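Local coordinates for protein poly A polymerase (PDB 4WBY) that adds the terminal adenosine to transfer RNA ending in CC, using ATP and magnesium, as the nucleotidyltransferase portion of a longer protein, at residues Gly24-Ile29 with Val49-Ala54; Glu56-Leu61 with Leu87-Ala92; Arg301-Phe306 with His335-Leu340; Arg329-Leu334 with Glu350-Tyr355. One frame throughout, in Å; residues are numbered along the deposited sequence.

Interaction 1: Gly24-Ile29 with Val49-Ala54; sequences GLRAYI and VVEGNA
Tyr28 and Glu51 cross obliquely, joined by a hydrogen bond that shows how one buried hydroxyl can tie two strands together. Tyr28 OH donates to Glu51 OE1 over 2.8 Å, with the carboxylate oxygen at the ring edge. The ring and carboxylate planes are almost perpendicular (88°), and the hydroxyl comes to OE1 from above the carboxylate plane. The same hydroxyl accepts a bond from Arg26 NE at 2.9 Å, lying close to the guanidinium plane. Second partners fix the rest: Glu51 OE2 takes the backbone N-H of Leu111, and Arg26 NH2 forms a salt bridge with Glu132. A phenylalanine at Tyr28 would probably leave Glu51 OE1 without its donor and Arg26 NE without its acceptor, both less firmly fixed though the outer bonds remain.

The tight part is the backbone pairing of Tyr28 with Val49, a hydrogen-bonded antiparallel pair: Tyr28 N to Val49 O is 2.9 Å and Val49 N to Tyr28 O is 2.8 Å. Ala27 and Val50 turn to the other face. Toward Gly52 the strands part and exposure rises. There Leu25, its CG anti to the carbonyl carbon (chi1 -48°), rests CD1 4.0 Å from Val50 CG1, while its CD2 lies 3.9 Å from Gly52 CA, a spot where a beta carbon would collide with it.

The paired strands belong to the central mixed sheet of a polymerase-beta-like nucleotidyltransferase head. One leads directly into the ATP-binding Gly32-Arg35, and the other carries Asp45 and Asp47, the inferred magnesium ligands.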
loop_
_atom_site.group_PDB
_atom_site.type_symbol
_atom_site.label_atom_id
_atom_site.label_comp_id
_atom_site.label_asym_id
_atom_site.label_seq_id
_atom_site.Cartn_x
_atom_site.Cartn_y
_atom_site.Cartn_z
ATOM N N GLY A 24 -8.403 34.869 12.831
ATOM C CA GLY A 24 -8.403 35.597 11.573
ATOM C C GLY A 24 -7.865 34.786 10.405
ATOM O O GLY A 24 -7.345 35.348 9.437
ATOM N N LEU A 25 -7.995 33.463 10.493
ATOM C CA LEU A 25 -7.491 32.558 9.460
ATOM C C LEU A 25 -8.622 31.805 8.782
ATOM O O LEU A 25 -9.774 31.916 9.187
ATOM C CB LEU A 25 -6.511 31.557 10.066
ATOM C CG LEU A 25 -5.444 32.188 10.958
ATOM C CD1 LEU A 25 -4.528 31.121 11.531
ATOM C CD2 LEU A 25 -4.654 33.232 10.178
ATOM N N ARG A 26 -8.285 31.028 7.757
ATOM C CA ARG A 26 -9.239 30.106 7.141
ATOM C C ARG A 26 -8.661 28.707 7.117
ATOM O O ARG A 26 -7.444 28.536 7.014
ATOM C CB ARG A 26 -9.610 30.545 5.722
ATOM C CG ARG A 26 -10.336 31.878 5.698
ATOM C CD ARG A 26 -10.776 32.276 4.296
ATOM N NE ARG A 26 -11.808 31.387 3.769
ATOM C CZ ARG A 26 -13.093 31.452 4.094
ATOM N NH1 ARG A 26 -13.521 32.359 4.963
ATOM N NH2 ARG A 26 -13.955 30.608 3.548
ATOM N N ALA A 27 -9.533 27.710 7.214
ATOM C CA ALA A 27 -9.104 26.319 7.257
ATOM C C ALA A 27 -9.988 25.439 6.390
ATOM O O ALA A 27 -11.186 25.714 6.212
ATOM C CB ALA A 27 -9.102 25.801 8.697
ATOM N N TYR A 28 -9.397 24.357 5.895
ATOM C CA TYR A 28 -10.030 23.472 4.924
ATOM C C TYR A 28 -9.587 22.037 5.138
ATOM O O TYR A 28 -8.428 21.788 5.430
ATOM C CB TYR A 28 -9.670 23.884 3.486
ATOM C CG TYR A 28 -9.808 25.357 3.207
ATOM C CD1 TYR A 28 -10.968 25.872 2.633
ATOM C CD2 TYR A 28 -8.784 26.238 3.529
ATOM C CE1 TYR A 28 -11.095 27.231 2.389
ATOM C CE2 TYR A 28 -8.898 27.580 3.285
ATOM C CZ TYR A 28 -10.043 28.075 2.707
ATOM O OH TYR A 28 -10.125 29.426 2.474
ATOM N N ILE A 29 -10.501 21.089 4.977
ATOM C CA ILE A 29 -10.109 19.686 4.854
ATOM C C ILE A 29 -9.626 19.506 3.419
ATOM O O ILE A 29 -10.246 20.038 2.503
ATOM C CB ILE A 29 -11.275 18.737 5.164
ATOM C CG1 ILE A 29 -11.751 18.944 6.596
ATOM C CG2 ILE A 29 -10.865 17.285 4.946
ATOM C CD1 ILE A 29 -13.096 18.308 6.886
ATOM N N VAL A 49 -5.634 22.120 5.706
ATOM C CA VAL A 49 -4.742 23.185 5.278
ATOM C C VAL A 49 -5.269 24.485 5.857
ATOM O O VAL A 49 -6.483 24.741 5.860
ATOM C CB VAL A 49 -4.613 23.269 3.739
ATOM C CG1 VAL A 49 -4.020 24.613 3.293
ATOM C CG2 VAL A 49 -3.748 22.136 3.236
ATOM N N VAL A 50 -4.351 25.289 6.378
ATOM C CA VAL A 50 -4.690 26.563 6.981
ATOM C C VAL A 50 -4.061 27.676 6.169
ATOM O O VAL A 50 -2.876 27.615 5.850
ATOM C CB VAL A 50 -4.204 26.637 8.444
ATOM C CG1 VAL A 50 -4.572 27.988 9.096
ATOM C CG2 VAL A 50 -4.765 25.459 9.246
ATOM N N GLU A 51 -4.852 28.679 5.813
ATOM C CA GLU A 51 -4.294 29.888 5.238
ATOM C C GLU A 51 -3.865 30.745 6.412
ATOM O O GLU A 51 -4.663 31.501 6.962
ATOM C CB GLU A 51 -5.307 30.603 4.339
ATOM C CG GLU A 51 -5.549 29.878 3.006
ATOM C CD GLU A 51 -6.709 30.450 2.199
ATOM O OE1 GLU A 51 -7.725 30.850 2.791
ATOM O OE2 GLU A 51 -6.606 30.503 0.958
ATOM N N GLY A 52 -2.604 30.589 6.808
ATOM C CA GLY A 52 -2.093 31.192 8.022
ATOM C C GLY A 52 -1.336 30.170 8.849
ATOM O O GLY A 52 -0.986 29.100 8.356
ATOM N N ASN A 53 -1.085 30.496 10.112
ATOM C CA ASN A 53 -0.230 29.667 10.952
ATOM C C ASN A 53 -0.921 28.397 11.457
ATOM O O ASN A 53 -1.587 28.407 12.499
ATOM C CB ASN A 53 0.289 30.494 12.129
ATOM C CG ASN A 53 1.457 29.833 12.833
ATOM O OD1 ASN A 53 1.526 28.609 12.922
ATOM N ND2 ASN A 53 2.385 30.641 13.334
ATOM N N ALA A 54 -0.740 27.307 10.718
ATOM C CA ALA A 54 -1.355 26.022 11.049
ATOM C C ALA A 54 -0.905 25.480 12.399
ATOM O O ALA A 54 -1.680 24.854 13.116
ATOM C CB ALA A 54 -1.050 25.009 9.971
#

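Interaction 2: Glu56-Leu61 with Leu87-Ala92; sequences ELAKEL and LEFATA
In the nucleotidyltransferase head, helix 54-65 lies against the central sheet, and Phe89 of strand 85-91 meets Leu57, Ala58 and Leu61 of that helix. The segments run nearly antiparallel, at 150°, with their axes 8.7 Å apart at closest approach. Phe89 carries CG anti to its carbonyl carbon (chi1 -68°), and the ring rises into the helix surface, where each neighbour takes a different portion of it. Leu57 CD2 reaches CE2 of Phe89 at 3.6 Å. Ala58 CB sits near the root of the ring, 3.8 Å from Phe89 CD1, and Leu61 CD2 meets the far end at CZ, 3.7 Å away. Both leucines cross the phenylalanine roughly at right angles. Leu61 CD2 also bridges to the next inward-pointing strand residue, touching Leu87 CD1 at 3.9 Å.

Phe89 is stacked against Phe48 of the adjoining strand and touches Val16 of helix 7-22, the helix whose Ile19 packs on Leu57 and Leu61. An alanine at Phe89 would probably open a gap beside the methyl groups of Leu57 and Leu61 and leave Phe48 without its stacking partner.

No hydrogen bond passes between the segments. With five buried apolar side chains and nothing directional among them, the fit of shapes, rather than any polar pairing, is what counts between these two segments.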
loop_
_atom_site.group_PDB
_atom_site.type_symbol
_atom_site.label_atom_id
_atom_site.label_comp_id
_atom_site.label_asym_id
_atom_site.label_seq_id
_atom_site.Cartn_x
_atom_site.Cartn_y
_atom_site.Cartn_z
ATOM N N GLU A 56 -0.058 27.174 15.105
ATOM C CA GLU A 56 -0.717 27.839 16.218
ATOM C C GLU A 56 -2.188 27.425 16.316
ATOM O O GLU A 56 -2.723 27.303 17.416
ATOM C CB GLU A 56 -0.568 29.357 16.110
ATOM C CG GLU A 56 0.852 29.842 16.429
ATOM C CD GLU A 56 1.387 29.344 17.780
ATOM O OE1 GLU A 56 0.668 29.447 18.798
ATOM O OE2 GLU A 56 2.537 28.852 17.823
ATOM N N LEU A 57 -2.836 27.172 15.182
ATOM C CA LEU A 57 -4.211 26.687 15.226
ATOM C C LEU A 57 -4.251 25.302 15.893
ATOM O O LEU A 57 -5.077 25.044 16.774
ATOM C CB LEU A 57 -4.822 26.634 13.818
ATOM C CG LEU A 57 -6.334 26.392 13.743
ATOM C CD1 LEU A 57 -6.864 26.933 12.438
ATOM C CD2 LEU A 57 -6.703 24.923 13.863
ATOM N N ALA A 58 -3.354 24.421 15.468
ATOM C CA ALA A 58 -3.274 23.069 16.019
ATOM C C ALA A 58 -2.992 23.094 17.513
ATOM O O ALA A 58 -3.575 22.320 18.275
ATOM C CB ALA A 58 -2.193 22.260 15.302
ATOM N N LYS A 59 -2.080 23.966 17.933
ATOM C CA LYS A 59 -1.719 24.026 19.345
ATOM C C LYS A 59 -2.915 24.458 20.196
ATOM O O LYS A 59 -3.099 23.977 21.314
ATOM C CB LYS A 59 -0.526 24.969 19.558
ATOM C CG LYS A 59 0.801 24.370 19.099
ATOM C CD LYS A 59 1.926 25.392 19.092
ATOM C CE LYS A 59 2.215 25.944 20.467
ATOM N NZ LYS A 59 3.389 26.865 20.410
ATOM N N GLU A 60 -3.738 25.359 19.665
ATOM C CA GLU A 60 -4.908 25.808 20.411
ATOM C C GLU A 60 -5.978 24.719 20.481
ATOM O O GLU A 60 -6.584 24.504 21.531
ATOM C CB GLU A 60 -5.478 27.084 19.795
ATOM C CG GLU A 60 -6.782 27.565 20.435
ATOM C CD GLU A 60 -6.636 27.939 21.909
ATOM O OE1 GLU A 60 -5.499 28.169 22.374
ATOM O OE2 GLU A 60 -7.670 28.005 22.607
ATOM N N LEU A 61 -6.224 24.039 19.364
ATOM C CA LEU A 61 -7.142 22.910 19.378
ATOM C C LEU A 61 -6.672 21.850 20.380
ATOM O O LEU A 61 -7.469 21.307 21.158
ATOM C CB LEU A 61 -7.274 22.303 17.974
ATOM C CG LEU A 61 -8.250 21.130 17.837
ATOM C CD1 LEU A 61 -9.700 21.584 18.050
ATOM C CD2 LEU A 61 -8.088 20.414 16.486
ATOM N N LEU A 87 -5.145 13.871 13.301
ATOM C CA LEU A 87 -5.254 15.147 12.616
ATOM C C LEU A 87 -3.899 15.697 12.186
ATOM O O LEU A 87 -2.921 15.661 12.939
ATOM C CB LEU A 87 -5.953 16.169 13.518
ATOM C CG LEU A 87 -7.278 15.726 14.137
ATOM C CD1 LEU A 87 -7.750 16.778 15.128
ATOM C CD2 LEU A 87 -8.339 15.454 13.070
ATOM N N GLU A 88 -3.852 16.221 10.969
ATOM C CA GLU A 88 -2.696 16.964 10.495
ATOM C C GLU A 88 -3.143 18.358 10.093
ATOM O O GLU A 88 -4.175 18.512 9.439
ATOM C CB GLU A 88 -2.034 16.270 9.309
ATOM C CG GLU A 88 -0.966 17.127 8.658
ATOM C CD GLU A 88 -0.464 16.550 7.358
ATOM O OE1 GLU A 88 0.178 15.480 7.404
ATOM O OE2 GLU A 88 -0.710 17.162 6.292
ATOM N N PHE A 89 -2.366 19.363 10.486
ATOM C CA PHE A 89 -2.598 20.746 10.098
ATOM C C PHE A 89 -1.375 21.265 9.366
ATOM O O PHE A 89 -0.268 21.207 9.895
ATOM C CB PHE A 89 -2.895 21.615 11.324
ATOM C CG PHE A 89 -4.197 21.295 11.970
ATOM C CD1 PHE A 89 -4.295 20.267 12.893
ATOM C CD2 PHE A 89 -5.340 21.999 11.631
ATOM C CE1 PHE A 89 -5.507 19.962 13.472
ATOM C CE2 PHE A 89 -6.555 21.691 12.202
ATOM C CZ PHE A 89 -6.636 20.680 13.127
ATOM N N ALA A 90 -1.571 21.763 8.154
ATOM C CA ALA A 90 -0.468 22.253 7.341
ATOM C C ALA A 90 -0.746 23.665 6.873
ATOM O O ALA A 90 -1.871 24.008 6.543
ATOM C CB ALA A 90 -0.219 21.336 6.139
ATOM N N THR A 91 0.288 24.487 6.876
ATOM C CA THR A 91 0.202 25.831 6.337
ATOM C C THR A 91 0.130 25.749 4.812
ATOM O O THR A 91 0.894 25.007 4.194
ATOM C CB THR A 91 1.417 26.669 6.791
ATOM O OG1 THR A 91 1.449 26.727 8.225
ATOM C CG2 THR A 91 1.363 28.081 6.228
ATOM N N ALA A 92 -0.791 26.493 4.204
ATOM C CA ALA A 92 -0.879 26.555 2.737
ATOM C C ALA A 92 0.456 26.973 2.142
ATOM O O ALA A 92 1.046 27.948 2.595
ATOM C CB ALA A 92 -1.972 27.532 2.303
#

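Interaction 3: Arg301-Phe306 with His335-Leu340; sequences RETYKF and HTSVLL. With SO4 (sulfate ion), chain E.
Thr303 and Ser337 join two helices of a helical region of the chain far from the head, a helix-helix packing crossed at -42° with axes 9.9 Å apart. Their hydroxyls form the polar centre of the first shell: Thr303 OG1 and Ser337 OG are hydrogen-bonded at a very short 2.5 Å. Val338 flanks this pair. Its CG2 lies 4.0 Å from Thr303 CG2, the two side chains sliding past one another in opposite senses. The other methyl of Val338, CG1, meets CE1 of Phe306 at 3.9 Å, with the valine crossing the phenylalanine side chain at about a right angle.

Farther out, each hydroxyl is positioned by residues nearby on its own segment or helix. Ser337 OG stands between its backbone N and carbonyl carbon (chi1 54°), the crowded position, and from there bonds to His335 ND1 at 2.8 Å. His335 occupies the N-cap position of helix 336-342, and its ring stacks with that of Trp299. Thr303 OG1 is held in turn by the carbonyl of Trp299, so Trp299 serves both sides of the contact, with its carbonyl and its ring. Leu276 and Leu273 of helix 271-278 cover Thr303 and Ser337 respectively.

Away from this interface, Arg301 grips a sulfate ion, probably from the crystallisation liquor, edge-on with a pair of bonds: NH1 reaches O1 and NH2 reaches O2, each at 2.9 Å.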
loop_
_atom_site.group_PDB
_atom_site.type_symbol
_atom_site.label_atom_id
_atom_site.label_comp_id
_atom_site.label_asym_id
_atom_site.label_seq_id
_atom_site.Cartn_x
_atom_site.Cartn_y
_atom_site.Cartn_z
ATOM N N ARG A 301 12.658 -11.483 3.333
ATOM C CA ARG A 301 14.041 -11.665 2.932
ATOM C C ARG A 301 14.472 -13.118 3.104
ATOM O O ARG A 301 15.192 -13.657 2.258
ATOM C CB ARG A 301 14.945 -10.718 3.721
ATOM C CG ARG A 301 14.640 -9.256 3.390
ATOM C CD ARG A 301 15.539 -8.276 4.114
ATOM N NE ARG A 301 15.161 -8.114 5.509
ATOM C CZ ARG A 301 15.900 -8.549 6.523
ATOM N NH1 ARG A 301 17.046 -9.171 6.281
ATOM N NH2 ARG A 301 15.489 -8.376 7.770
ATOM N N GLU A 302 13.997 -13.765 4.168
ATOM C CA GLU A 302 14.308 -15.171 4.387
ATOM C C GLU A 302 13.578 -16.046 3.365
ATOM O O GLU A 302 14.141 -17.015 2.855
ATOM C CB GLU A 302 13.946 -15.591 5.811
ATOM C CG GLU A 302 14.745 -14.877 6.910
ATOM C CD GLU A 302 16.207 -15.294 6.995
ATOM O OE1 GLU A 302 16.612 -16.272 6.325
ATOM O OE2 GLU A 302 16.956 -14.642 7.754
ATOM N N THR A 303 12.331 -15.708 3.049
ATOM C CA THR A 303 11.609 -16.484 2.044
ATOM C C THR A 303 12.265 -16.337 0.674
ATOM O O THR A 303 12.341 -17.310 -0.078
ATOM C CB THR A 303 10.123 -16.085 1.990
ATOM O OG1 THR A 303 9.482 -16.603 3.162
ATOM C CG2 THR A 303 9.426 -16.674 0.764
ATOM N N TYR A 304 12.761 -15.146 0.345
ATOM C CA TYR A 304 13.482 -14.986 -0.917
ATOM C C TYR A 304 14.753 -15.843 -0.982
ATOM O O TYR A 304 14.997 -16.518 -1.986
ATOM C CB TYR A 304 13.833 -13.517 -1.159
ATOM C CG TYR A 304 14.593 -13.314 -2.450
ATOM C CD1 TYR A 304 13.952 -13.407 -3.681
ATOM C CD2 TYR A 304 15.957 -13.066 -2.438
ATOM C CE1 TYR A 304 14.659 -13.249 -4.867
ATOM C CE2 TYR A 304 16.665 -12.906 -3.606
ATOM C CZ TYR A 304 16.017 -12.992 -4.815
ATOM O OH TYR A 304 16.751 -12.839 -5.971
ATOM N N LYS A 305 15.552 -15.837 0.081
ATOM C CA LYS A 305 16.762 -16.652 0.109
ATOM C C LYS A 305 16.387 -18.120 -0.046
ATOM O O LYS A 305 17.038 -18.871 -0.791
ATOM C CB LYS A 305 17.539 -16.416 1.407
ATOM C CG LYS A 305 18.872 -17.176 1.503
ATOM C CD LYS A 305 19.557 -16.842 2.818
ATOM C CE LYS A 305 20.949 -17.428 2.908
ATOM N NZ LYS A 305 21.586 -17.042 4.198
ATOM N N PHE A 306 15.319 -18.524 0.633
ATOM C CA PHE A 306 14.833 -19.896 0.567
ATOM C C PHE A 306 14.377 -20.245 -0.848
ATOM O O PHE A 306 14.690 -21.321 -1.364
ATOM C CB PHE A 306 13.688 -20.110 1.566
ATOM C CG PHE A 306 13.341 -21.557 1.780
ATOM C CD1 PHE A 306 12.444 -22.209 0.943
ATOM C CD2 PHE A 306 13.933 -22.272 2.807
ATOM C CE1 PHE A 306 12.142 -23.554 1.134
ATOM C CE2 PHE A 306 13.628 -23.614 3.018
ATOM C CZ PHE A 306 12.731 -24.260 2.178
ATOM N N HIS A 335 7.687 -20.744 7.067
ATOM C CA HIS A 335 6.809 -19.599 7.180
ATOM C C HIS A 335 5.652 -19.746 6.197
ATOM O O HIS A 335 5.811 -20.352 5.132
ATOM C CB HIS A 335 7.590 -18.312 6.907
ATOM C CG HIS A 335 6.813 -17.067 7.180
ATOM N ND1 HIS A 335 6.245 -16.309 6.178
ATOM C CD2 HIS A 335 6.491 -16.457 8.343
ATOM C CE1 HIS A 335 5.622 -15.276 6.713
ATOM N NE2 HIS A 335 5.752 -15.343 8.027
ATOM N N THR A 336 4.501 -19.190 6.561
ATOM C CA THR A 336 3.303 -19.197 5.719
ATOM C C THR A 336 3.610 -18.834 4.270
ATOM O O THR A 336 3.043 -19.417 3.341
ATOM C CB THR A 336 2.244 -18.214 6.265
ATOM O OG1 THR A 336 1.845 -18.633 7.571
ATOM C CG2 THR A 336 1.012 -18.166 5.371
ATOM N N SER A 337 4.507 -17.870 4.082
ATOM C CA SER A 337 4.852 -17.411 2.734
ATOM C C SER A 337 5.370 -18.538 1.837
ATOM O O SER A 337 5.011 -18.604 0.658
ATOM C CB SER A 337 5.881 -16.277 2.801
ATOM O OG SER A 337 7.025 -16.646 3.552
ATOM N N VAL A 338 6.196 -19.425 2.386
ATOM C CA VAL A 338 6.768 -20.496 1.574
ATOM C C VAL A 338 5.678 -21.515 1.232
ATOM O O VAL A 338 5.646 -22.039 0.122
ATOM C CB VAL A 338 7.962 -21.197 2.280
ATOM C CG1 VAL A 338 8.473 -22.376 1.446
ATOM C CG2 VAL A 338 9.081 -20.196 2.537
ATOM N N LEU A 339 4.768 -21.769 2.171
ATOM C CA LEU A 339 3.640 -22.658 1.898
ATOM C C LEU A 339 2.802 -22.149 0.725
ATOM O O LEU A 339 2.402 -22.924 -0.145
ATOM C CB LEU A 339 2.745 -22.807 3.125
ATOM C CG LEU A 339 3.418 -23.356 4.375
ATOM C CD1 LEU A 339 2.406 -23.428 5.503
ATOM C CD2 LEU A 339 4.013 -24.723 4.103
ATOM N N LEU A 340 2.530 -20.848 0.706
ATOM C CA LEU A 340 1.704 -20.288 -0.358
ATOM C C LEU A 340 2.450 -20.339 -1.695
ATOM O O LEU A 340 1.852 -20.619 -2.735
ATOM C CB LEU A 340 1.272 -18.864 -0.003
ATOM C CG LEU A 340 0.443 -18.791 1.285
ATOM C CD1 LEU A 340 -0.060 -17.382 1.571
ATOM C CD2 LEU A 340 -0.709 -19.784 1.257
HETATM S S SO4 E . 18.299 -9.836 9.868
HETATM O O1 SO4 E . 18.807 -9.436 8.559
HETATM O O2 SO4 E . 16.845 -9.702 9.926
HETATM O O3 SO4 E . 18.691 -11.218 10.150
HETATM O O4 SO4 E . 18.901 -9.000 10.910
#

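Interaction 4: Arg329-Leu334 with Glu350-Tyr355; sequences RLLKPL and EKIKLY
Leu331 presses against Tyr355 and Ile352, and the conformations of these three side chains account for most of the contact. Leu331 CB stands over the centre of the Tyr355 ring, 3.9 Å from its centroid and 6° off the normal, a CH-pi contact of almost ideal placement. Tyr355 holds CG anti to its backbone N (chi1 173°), which sends CG out toward the leucine. Leu331 has CG anti to its carbonyl carbon and CD1 fully extended beyond it (chi2 180°). The two side chains run past each other in opposite directions, and the leucine tip arrives at the root of the tyrosine: Leu331 CD1 is 3.5 Å from Tyr355 CB. That methyl also meets Ile352 CD1 at 3.7 Å. The isoleucine is bent rather than extended at chi2, and its chain crosses the leucine at about a right angle.

The phenol end lies against backbone. Tyr355 OH comes within 3.3 Å of Lys332 CA, within the Leu331-Leu334 turn. The lysine chain itself is fully extended and leads away from the interface, with NZ hydrogen-bonded to the hydroxyl of Tyr328, a residue whose side chain also touches Tyr355. Leu339 and Leu342 of helix 336-342 complete the cluster, packing on both Leu331 and Ile352.

Leu331 O also accepts a 3.0 Å bond from Leu334 N, closing a type I beta turn. The arrangement is that of two helices, 324-331 and 349-359, packed through apolar side chains with helix 336-342 between them in the chain, within the helical region distant from the catalytic head.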
loop_
_atom_site.group_PDB
_atom_site.type_symbol
_atom_site.label_atom_id
_atom_site.label_comp_id
_atom_site.label_asym_id
_atom_site.label_seq_id
_atom_site.Cartn_x
_atom_site.Cartn_y
_atom_site.Cartn_z
ATOM N N ARG A 329 6.685 -33.201 8.174
ATOM C CA ARG A 329 8.043 -32.928 8.640
ATOM C C ARG A 329 8.745 -31.895 7.761
ATOM O O ARG A 329 9.477 -31.034 8.256
ATOM C CB ARG A 329 8.861 -34.222 8.687
ATOM C CG ARG A 329 10.272 -34.053 9.226
ATOM C CD ARG A 329 11.089 -35.321 9.023
ATOM N NE ARG A 329 10.972 -35.813 7.652
ATOM C CZ ARG A 329 11.689 -35.360 6.629
ATOM N NH1 ARG A 329 12.584 -34.400 6.817
ATOM N NH2 ARG A 329 11.508 -35.865 5.415
ATOM N N LEU A 330 8.517 -31.977 6.456
ATOM C CA LEU A 330 9.125 -31.042 5.511
ATOM C C LEU A 330 8.530 -29.636 5.600
ATOM O O LEU A 330 9.237 -28.644 5.398
ATOM C CB LEU A 330 8.983 -31.573 4.080
ATOM C CG LEU A 330 9.853 -32.784 3.736
ATOM C CD1 LEU A 330 9.398 -33.419 2.429
ATOM C CD2 LEU A 330 11.318 -32.381 3.656
ATOM N N LEU A 331 7.239 -29.551 5.906
ATOM C CA LEU A 331 6.537 -28.264 5.897
ATOM C C LEU A 331 6.519 -27.556 7.244
ATOM O O LEU A 331 6.386 -26.333 7.298
ATOM C CB LEU A 331 5.099 -28.447 5.412
ATOM C CG LEU A 331 4.960 -28.956 3.973
ATOM C CD1 LEU A 331 3.497 -29.111 3.599
ATOM C CD2 LEU A 331 5.674 -28.024 2.997
ATOM N N LYS A 332 6.666 -28.321 8.322
ATOM C CA LYS A 332 6.541 -27.781 9.682
ATOM C C LYS A 332 7.384 -26.522 9.978
ATOM O O LYS A 332 6.898 -25.606 10.641
ATOM C CB LYS A 332 6.879 -28.873 10.707
ATOM C CG LYS A 332 6.627 -28.459 12.148
ATOM C CD LYS A 332 6.810 -29.628 13.106
ATOM C CE LYS A 332 6.498 -29.213 14.534
ATOM N NZ LYS A 332 6.558 -30.367 15.473
ATOM N N PRO A 333 8.646 -26.461 9.503
ATOM C CA PRO A 333 9.397 -25.263 9.906
ATOM C C PRO A 333 9.179 -24.032 9.030
ATOM O O PRO A 333 9.782 -22.992 9.299
ATOM C CB PRO A 333 10.855 -25.719 9.807
ATOM C CG PRO A 333 10.845 -26.761 8.748
ATOM C CD PRO A 333 9.515 -27.467 8.859
ATOM N N LEU A 334 8.340 -24.136 8.006
ATOM C CA LEU A 334 8.252 -23.081 7.003
ATOM C C LEU A 334 7.283 -21.966 7.375
ATOM O O LEU A 334 6.215 -22.198 7.942
ATOM C CB LEU A 334 7.852 -23.676 5.651
ATOM C CG LEU A 334 8.776 -24.775 5.123
ATOM C CD1 LEU A 334 8.252 -25.347 3.812
ATOM C CD2 LEU A 334 10.205 -24.259 4.962
ATOM N N GLU A 350 -2.187 -29.660 -3.301
ATOM C CA GLU A 350 -3.073 -30.393 -2.403
ATOM C C GLU A 350 -2.359 -30.887 -1.146
ATOM O O GLU A 350 -2.969 -30.995 -0.081
ATOM C CB GLU A 350 -3.717 -31.560 -3.146
ATOM C CG GLU A 350 -4.733 -31.108 -4.187
ATOM C CD GLU A 350 -5.771 -30.164 -3.598
ATOM O OE1 GLU A 350 -6.339 -30.493 -2.537
ATOM O OE2 GLU A 350 -6.002 -29.082 -4.185
ATOM N N LYS A 351 -1.068 -31.176 -1.266
ATOM C CA LYS A 351 -0.274 -31.554 -0.103
ATOM C C LYS A 351 -0.162 -30.391 0.876
ATOM O O LYS A 351 -0.198 -30.594 2.088
ATOM C CB LYS A 351 1.119 -32.029 -0.525
ATOM C CG LYS A 351 1.145 -33.449 -1.056
ATOM C CD LYS A 351 2.487 -33.797 -1.678
ATOM C CE LYS A 351 2.484 -35.231 -2.191
ATOM N NZ LYS A 351 3.744 -35.587 -2.903
ATOM N N ILE A 352 -0.036 -29.173 0.354
ATOM C CA ILE A 352 0.053 -28.002 1.216
ATOM C C ILE A 352 -1.283 -27.766 1.906
ATOM O O ILE A 352 -1.344 -27.483 3.102
ATOM C CB ILE A 352 0.442 -26.731 0.435
ATOM C CG1 ILE A 352 1.653 -26.998 -0.469
ATOM C CG2 ILE A 352 0.712 -25.586 1.398
ATOM C CD1 ILE A 352 2.855 -27.532 0.269
ATOM N N LYS A 353 -2.354 -27.888 1.132
ATOM C CA LYS A 353 -3.698 -27.683 1.642
ATOM C C LYS A 353 -3.988 -28.687 2.749
ATOM O O LYS A 353 -4.597 -28.350 3.763
ATOM C CB LYS A 353 -4.716 -27.806 0.510
ATOM C CG LYS A 353 -6.160 -27.605 0.920
ATOM C CD LYS A 353 -7.073 -27.652 -0.296
ATOM C CE LYS A 353 -8.535 -27.473 0.090
ATOM N NZ LYS A 353 -9.047 -28.611 0.908
ATOM N N LEU A 354 -3.528 -29.918 2.551
ATOM C CA LEU A 354 -3.705 -30.971 3.547
ATOM C C LEU A 354 -2.940 -30.643 4.822
ATOM O O LEU A 354 -3.454 -30.825 5.927
ATOM C CB LEU A 354 -3.252 -32.323 2.994
ATOM C CG LEU A 354 -3.415 -33.505 3.953
ATOM C CD1 LEU A 354 -4.889 -33.755 4.251
ATOM C CD2 LEU A 354 -2.756 -34.760 3.393
ATOM N N TYR A 355 -1.711 -30.162 4.671
ATOM C CA TYR A 355 -0.929 -29.760 5.829
ATOM C C TYR A 355 -1.644 -28.664 6.609
ATOM O O TYR A 355 -1.752 -28.734 7.831
ATOM C CB TYR A 355 0.456 -29.273 5.421
ATOM C CG TYR A 355 1.215 -28.691 6.590
ATOM C CD1 TYR A 355 1.816 -29.519 7.525
ATOM C CD2 TYR A 355 1.311 -27.317 6.769
ATOM C CE1 TYR A 355 2.497 -28.998 8.602
ATOM C CE2 TYR A 355 1.993 -26.785 7.849
ATOM C CZ TYR A 355 2.585 -27.634 8.759
ATOM O OH TYR A 355 3.267 -27.124 9.836
#

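In the fold
Interactions 1 and 2 share the sheet of the head: strands 45-51 and 85-91 are neighbours, and Val50 N lies 2.8 Å from Ala90 O. Interaction 1 is partly buried and combines backbone pairing with a polar cluster, whereas interaction 2 is fully buried and apolar. Interactions 3 and 4 lie on the opposite side of the chain's centre and are both largely buried, interaction 4 reaching into a turn with an exposed lysine at its margin; Leu339 of one packs on Leu331, Ile352 and Tyr355 of the other. A hydroxyl pair marks interaction 3, while aromatic and aliphatic packing dominates interaction 4. The centres of interactions 1 and 4 are about 58 Å apart.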